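Long-range contact in histidine phosphotransferase (Caulobacter crescentus, PDB 2OOC), which probably relays phosphoryl groups through a histidine in a phosphorelay and is an essential regulator of stalk biogenesis: residues F34-P47 with L85-I99. Numbering follows the deposited sequence.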
# COMPACT_ATOMS: atom_id res chain seq x y z
N PHE A 34 7.16 1.37 -1.07
CA PHE A 34 5.95 0.84 -0.50
C PHE A 34 5.99 -0.69 -0.56
O PHE A 34 5.64 -1.36 0.39
CB PHE A 34 4.72 1.32 -1.21
CG PHE A 34 3.43 0.79 -0.63
CD1 PHE A 34 2.81 1.45 0.43
CD2 PHE A 34 2.87 -0.39 -1.07
CE1 PHE A 34 1.66 0.91 0.97
CE2 PHE A 34 1.72 -0.92 -0.57
CZ PHE A 34 1.12 -0.28 0.51
N ARG A 35 6.44 -1.22 -1.69
CA ARG A 35 6.49 -2.67 -1.84
C ARG A 35 7.47 -3.27 -0.84
O ARG A 35 7.25 -4.33 -0.30
CB ARG A 35 6.80 -3.08 -3.30
CG ARG A 35 5.56 -3.04 -4.18
CD ARG A 35 5.88 -2.90 -5.67
NE ARG A 35 6.88 -3.86 -6.13
CZ ARG A 35 6.66 -4.93 -6.91
NH1 ARG A 35 5.43 -5.22 -7.34
NH2 ARG A 35 7.68 -5.72 -7.26
N GLU A 36 8.56 -2.55 -0.57
CA GLU A 36 9.55 -2.98 0.41
C GLU A 36 9.00 -2.99 1.82
O GLU A 36 9.18 -3.98 2.59
CB GLU A 36 10.77 -2.06 0.37
CG GLU A 36 11.72 -2.33 -0.72
CD GLU A 36 12.91 -1.33 -0.64
OE1 GLU A 36 13.41 -1.11 0.51
OE2 GLU A 36 13.27 -0.75 -1.71
N GLN A 37 8.30 -1.92 2.19
CA GLN A 37 7.64 -1.85 3.49
C GLN A 37 6.60 -2.96 3.60
O GLN A 37 6.50 -3.65 4.66
CB GLN A 37 6.91 -0.52 3.67
CG GLN A 37 7.73 0.67 3.90
CD GLN A 37 7.62 1.17 5.32
OE1 GLN A 37 7.15 2.29 5.58
NE2 GLN A 37 8.09 0.34 6.26
N ALA A 38 5.81 -3.19 2.56
CA ALA A 38 4.81 -4.27 2.57
C ALA A 38 5.47 -5.61 2.77
O ALA A 38 5.00 -6.48 3.54
CB ALA A 38 3.99 -4.30 1.23
N ALA A 39 6.55 -5.87 2.07
CA ALA A 39 7.26 -7.14 2.29
C ALA A 39 7.77 -7.36 3.72
O ALA A 39 7.73 -8.49 4.19
CB ALA A 39 8.40 -7.26 1.32
N LEU A 40 8.20 -6.31 4.37
CA LEU A 40 8.69 -6.34 5.75
C LEU A 40 7.54 -6.59 6.74
O LEU A 40 7.64 -7.43 7.64
CB LEU A 40 9.39 -5.04 6.10
CG LEU A 40 9.99 -4.93 7.54
CD1 LEU A 40 10.80 -6.17 7.85
CD2 LEU A 40 10.72 -3.67 7.70
N TRP A 41 6.47 -5.82 6.60
CA TRP A 41 5.43 -5.82 7.61
C TRP A 41 4.28 -6.79 7.38
O TRP A 41 3.64 -7.24 8.35
CB TRP A 41 4.93 -4.37 7.79
CG TRP A 41 5.94 -3.48 8.37
CD1 TRP A 41 6.78 -2.62 7.66
CD2 TRP A 41 6.29 -3.30 9.75
NE1 TRP A 41 7.61 -1.96 8.52
CE2 TRP A 41 7.33 -2.33 9.80
CE3 TRP A 41 5.83 -3.86 10.96
CZ2 TRP A 41 7.88 -1.89 10.98
CZ3 TRP A 41 6.39 -3.39 12.16
CH2 TRP A 41 7.39 -2.43 12.15
N ALA A 42 3.97 -7.17 6.15
CA ALA A 42 2.81 -8.01 5.87
C ALA A 42 2.82 -9.37 6.57
O ALA A 42 1.77 -9.85 7.01
CB ALA A 42 2.56 -8.19 4.35
N PRO A 43 3.98 -10.02 6.67
CA PRO A 43 4.03 -11.27 7.42
C PRO A 43 3.58 -11.17 8.88
O PRO A 43 3.17 -12.18 9.46
CB PRO A 43 5.49 -11.69 7.32
CG PRO A 43 6.04 -10.97 6.20
CD PRO A 43 5.29 -9.68 6.09
N MSE A 44 3.56 -9.95 9.42
CA MSE A 44 3.17 -9.73 10.81
C MSE A 44 1.70 -9.51 11.01
O MSE A 44 1.23 -9.39 12.15
CB MSE A 44 3.87 -8.54 11.38
CG MSE A 44 5.34 -8.62 11.14
SE MSE A 44 6.12 -7.13 11.95
CE MSE A 44 7.86 -7.22 11.20
N LEU A 45 0.93 -9.48 9.91
CA LEU A 45 -0.51 -9.24 9.95
C LEU A 45 -1.25 -10.52 10.28
O LEU A 45 -2.01 -11.11 9.46
CB LEU A 45 -1.01 -8.65 8.63
CG LEU A 45 -0.40 -7.28 8.32
CD1 LEU A 45 -0.71 -6.87 6.92
CD2 LEU A 45 -0.93 -6.24 9.28
N ASP A 46 -1.05 -10.97 11.51
CA ASP A 46 -1.53 -12.28 11.99
C ASP A 46 -1.73 -12.08 13.48
O ASP A 46 -0.80 -11.65 14.15
CB ASP A 46 -0.40 -13.29 11.73
CG ASP A 46 -0.64 -14.69 12.28
OD1 ASP A 46 -1.39 -14.88 13.24
OD2 ASP A 46 0.03 -15.61 11.77
N PRO A 47 -2.90 -12.41 14.04
CA PRO A 47 -3.10 -12.15 15.47
C PRO A 47 -2.14 -12.89 16.43
O PRO A 47 -2.00 -12.45 17.56
CB PRO A 47 -4.56 -12.56 15.69
CG PRO A 47 -4.83 -13.52 14.63
CD PRO A 47 -4.07 -13.06 13.41
N LEU A 85 -7.66 -8.56 11.00
CA LEU A 85 -6.38 -8.64 10.30
C LEU A 85 -6.54 -9.25 8.91
O LEU A 85 -5.88 -8.84 7.96
CB LEU A 85 -5.36 -9.41 11.08
CG LEU A 85 -4.76 -8.57 12.23
CD1 LEU A 85 -3.98 -9.40 13.25
CD2 LEU A 85 -3.86 -7.40 11.74
N GLU A 86 -7.47 -10.18 8.74
CA GLU A 86 -7.75 -10.65 7.42
C GLU A 86 -8.22 -9.53 6.47
O GLU A 86 -7.82 -9.46 5.28
CB GLU A 86 -8.80 -11.76 7.50
CG GLU A 86 -9.17 -12.42 6.17
CD GLU A 86 -10.14 -13.63 6.33
OE1 GLU A 86 -10.45 -14.05 7.47
OE2 GLU A 86 -10.60 -14.14 5.29
N GLY A 87 -9.02 -8.61 7.00
CA GLY A 87 -9.49 -7.48 6.22
C GLY A 87 -8.35 -6.54 5.81
O GLY A 87 -8.31 -5.97 4.71
N VAL A 88 -7.39 -6.34 6.73
CA VAL A 88 -6.17 -5.61 6.39
C VAL A 88 -5.36 -6.31 5.29
O VAL A 88 -4.95 -5.68 4.33
CB VAL A 88 -5.29 -5.36 7.63
CG1 VAL A 88 -4.06 -4.53 7.26
CG2 VAL A 88 -6.13 -4.60 8.70
N ARG A 89 -5.18 -7.62 5.43
CA ARG A 89 -4.46 -8.38 4.44
C ARG A 89 -5.07 -8.29 3.05
O ARG A 89 -4.36 -8.12 2.06
CB ARG A 89 -4.29 -9.85 4.87
CG ARG A 89 -3.43 -10.02 6.07
CD ARG A 89 -2.88 -11.41 6.17
NE ARG A 89 -3.98 -12.38 6.21
CZ ARG A 89 -4.66 -12.74 7.29
NH1 ARG A 89 -4.34 -12.26 8.48
NH2 ARG A 89 -5.67 -13.62 7.21
N THR A 90 -6.40 -8.40 2.98
CA THR A 90 -7.03 -8.37 1.66
C THR A 90 -7.06 -6.97 1.05
O THR A 90 -6.90 -6.85 -0.16
CB THR A 90 -8.37 -9.02 1.69
OG1 THR A 90 -9.25 -8.33 2.54
CG2 THR A 90 -8.33 -10.49 2.12
N ALA A 91 -7.14 -5.93 1.89
CA ALA A 91 -6.96 -4.53 1.44
C ALA A 91 -5.54 -4.28 0.92
O ALA A 91 -5.35 -3.63 -0.08
CB ALA A 91 -7.32 -3.52 2.56
N LEU A 92 -4.55 -4.89 1.60
CA LEU A 92 -3.16 -4.79 1.22
C LEU A 92 -2.93 -5.51 -0.12
O LEU A 92 -2.31 -4.98 -1.04
CB LEU A 92 -2.26 -5.34 2.30
CG LEU A 92 -0.75 -5.25 1.99
CD1 LEU A 92 -0.25 -3.81 1.55
CD2 LEU A 92 0.12 -5.76 3.19
N ASP A 93 -3.56 -6.70 -0.26
CA ASP A 93 -3.50 -7.41 -1.55
C ASP A 93 -4.00 -6.50 -2.69
O ASP A 93 -3.37 -6.43 -3.75
CB ASP A 93 -4.36 -8.65 -1.52
CG ASP A 93 -3.81 -9.80 -0.71
OD1 ASP A 93 -2.61 -9.79 -0.37
OD2 ASP A 93 -4.62 -10.75 -0.40
N ALA A 94 -5.14 -5.81 -2.51
CA ALA A 94 -5.70 -4.96 -3.56
C ALA A 94 -4.76 -3.79 -3.87
O ALA A 94 -4.62 -3.42 -5.03
CB ALA A 94 -7.07 -4.45 -3.11
N ALA A 95 -4.08 -3.22 -2.86
CA ALA A 95 -3.21 -2.12 -3.12
C ALA A 95 -1.96 -2.63 -3.88
O ALA A 95 -1.54 -1.98 -4.88
CB ALA A 95 -2.84 -1.43 -1.78
N LEU A 96 -1.43 -3.80 -3.48
CA LEU A 96 -0.27 -4.36 -4.14
C LEU A 96 -0.58 -4.73 -5.62
O LEU A 96 0.25 -4.60 -6.50
CB LEU A 96 0.31 -5.51 -3.35
CG LEU A 96 1.01 -5.05 -2.08
CD1 LEU A 96 1.28 -6.28 -1.25
CD2 LEU A 96 2.34 -4.28 -2.28
N LEU A 97 -1.80 -5.22 -5.84
CA LEU A 97 -2.28 -5.61 -7.17
C LEU A 97 -2.21 -4.43 -8.10
O LEU A 97 -1.67 -4.49 -9.20
CB LEU A 97 -3.73 -6.09 -7.01
CG LEU A 97 -4.39 -6.37 -8.34
CD1 LEU A 97 -3.89 -7.73 -8.90
CD2 LEU A 97 -5.89 -6.49 -8.06
N ASP A 98 -2.71 -3.31 -7.57
CA ASP A 98 -2.76 -2.04 -8.30
C ASP A 98 -1.35 -1.49 -8.59
O ASP A 98 -1.04 -1.11 -9.69
CB ASP A 98 -3.52 -0.99 -7.46
CG ASP A 98 -4.97 -0.89 -7.79
OD1 ASP A 98 -5.53 -1.96 -8.13
OD2 ASP A 98 -5.51 0.25 -7.70
N ILE A 99 -0.54 -1.49 -7.56
CA ILE A 99 0.82 -0.96 -7.66
C ILE A 99 1.65 -1.76 -8.63
O ILE A 99 2.35 -1.19 -9.49
CB ILE A 99 1.46 -0.92 -6.27
CG1 ILE A 99 0.82 0.23 -5.48
CG2 ILE A 99 2.99 -0.78 -6.36
CD1 ILE A 99 1.15 0.13 -4.00
O HOH W 1 3.04 -4.77 -5.78
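With CG anti to the backbone N (chi1 -180°), F34 swings its ring across to helix 85-111, where L92, turned by the same torsion, sends CD1 to within 3.9 Å of F34 CZ. L96 CD2 reaches the ring at its edge, and I99 lies at about a right angle to F34, its CD1 3.4 Å from F34 CD2. A flat phenyl suits a site shared by three branched side chains; V66 of helix 52-66 also touches it. One and two turns on, A38 and A42 are small enough to admit the leucines: L92 CD2 lies 3.6 Å from A42 CB. Past the helix end L45, centre of an inverse gamma turn, inserts both methyls among L85, V88 and L92, while L85 CD1 packs on the ring of P47. R89 runs its aliphatic part along L45 CB, then bends at chi3 (-58°), and its NH1 donates to L45 O at 2.8 Å, the oxygen somewhat out of the guanidinium plane. A leucine here would probably leave L45 O without this donor and the turn less firmly tied to the helix. In one of two R35 conformers, NH1 can donate to a water that donates to L96 O. Segments 34-41 and 85-99 run roughly antiparallel (149°) in the helical bundle of an Hpt domain; packed methyls and ring hold them together, while R89 satisfies the turn's carbonyl at the margin.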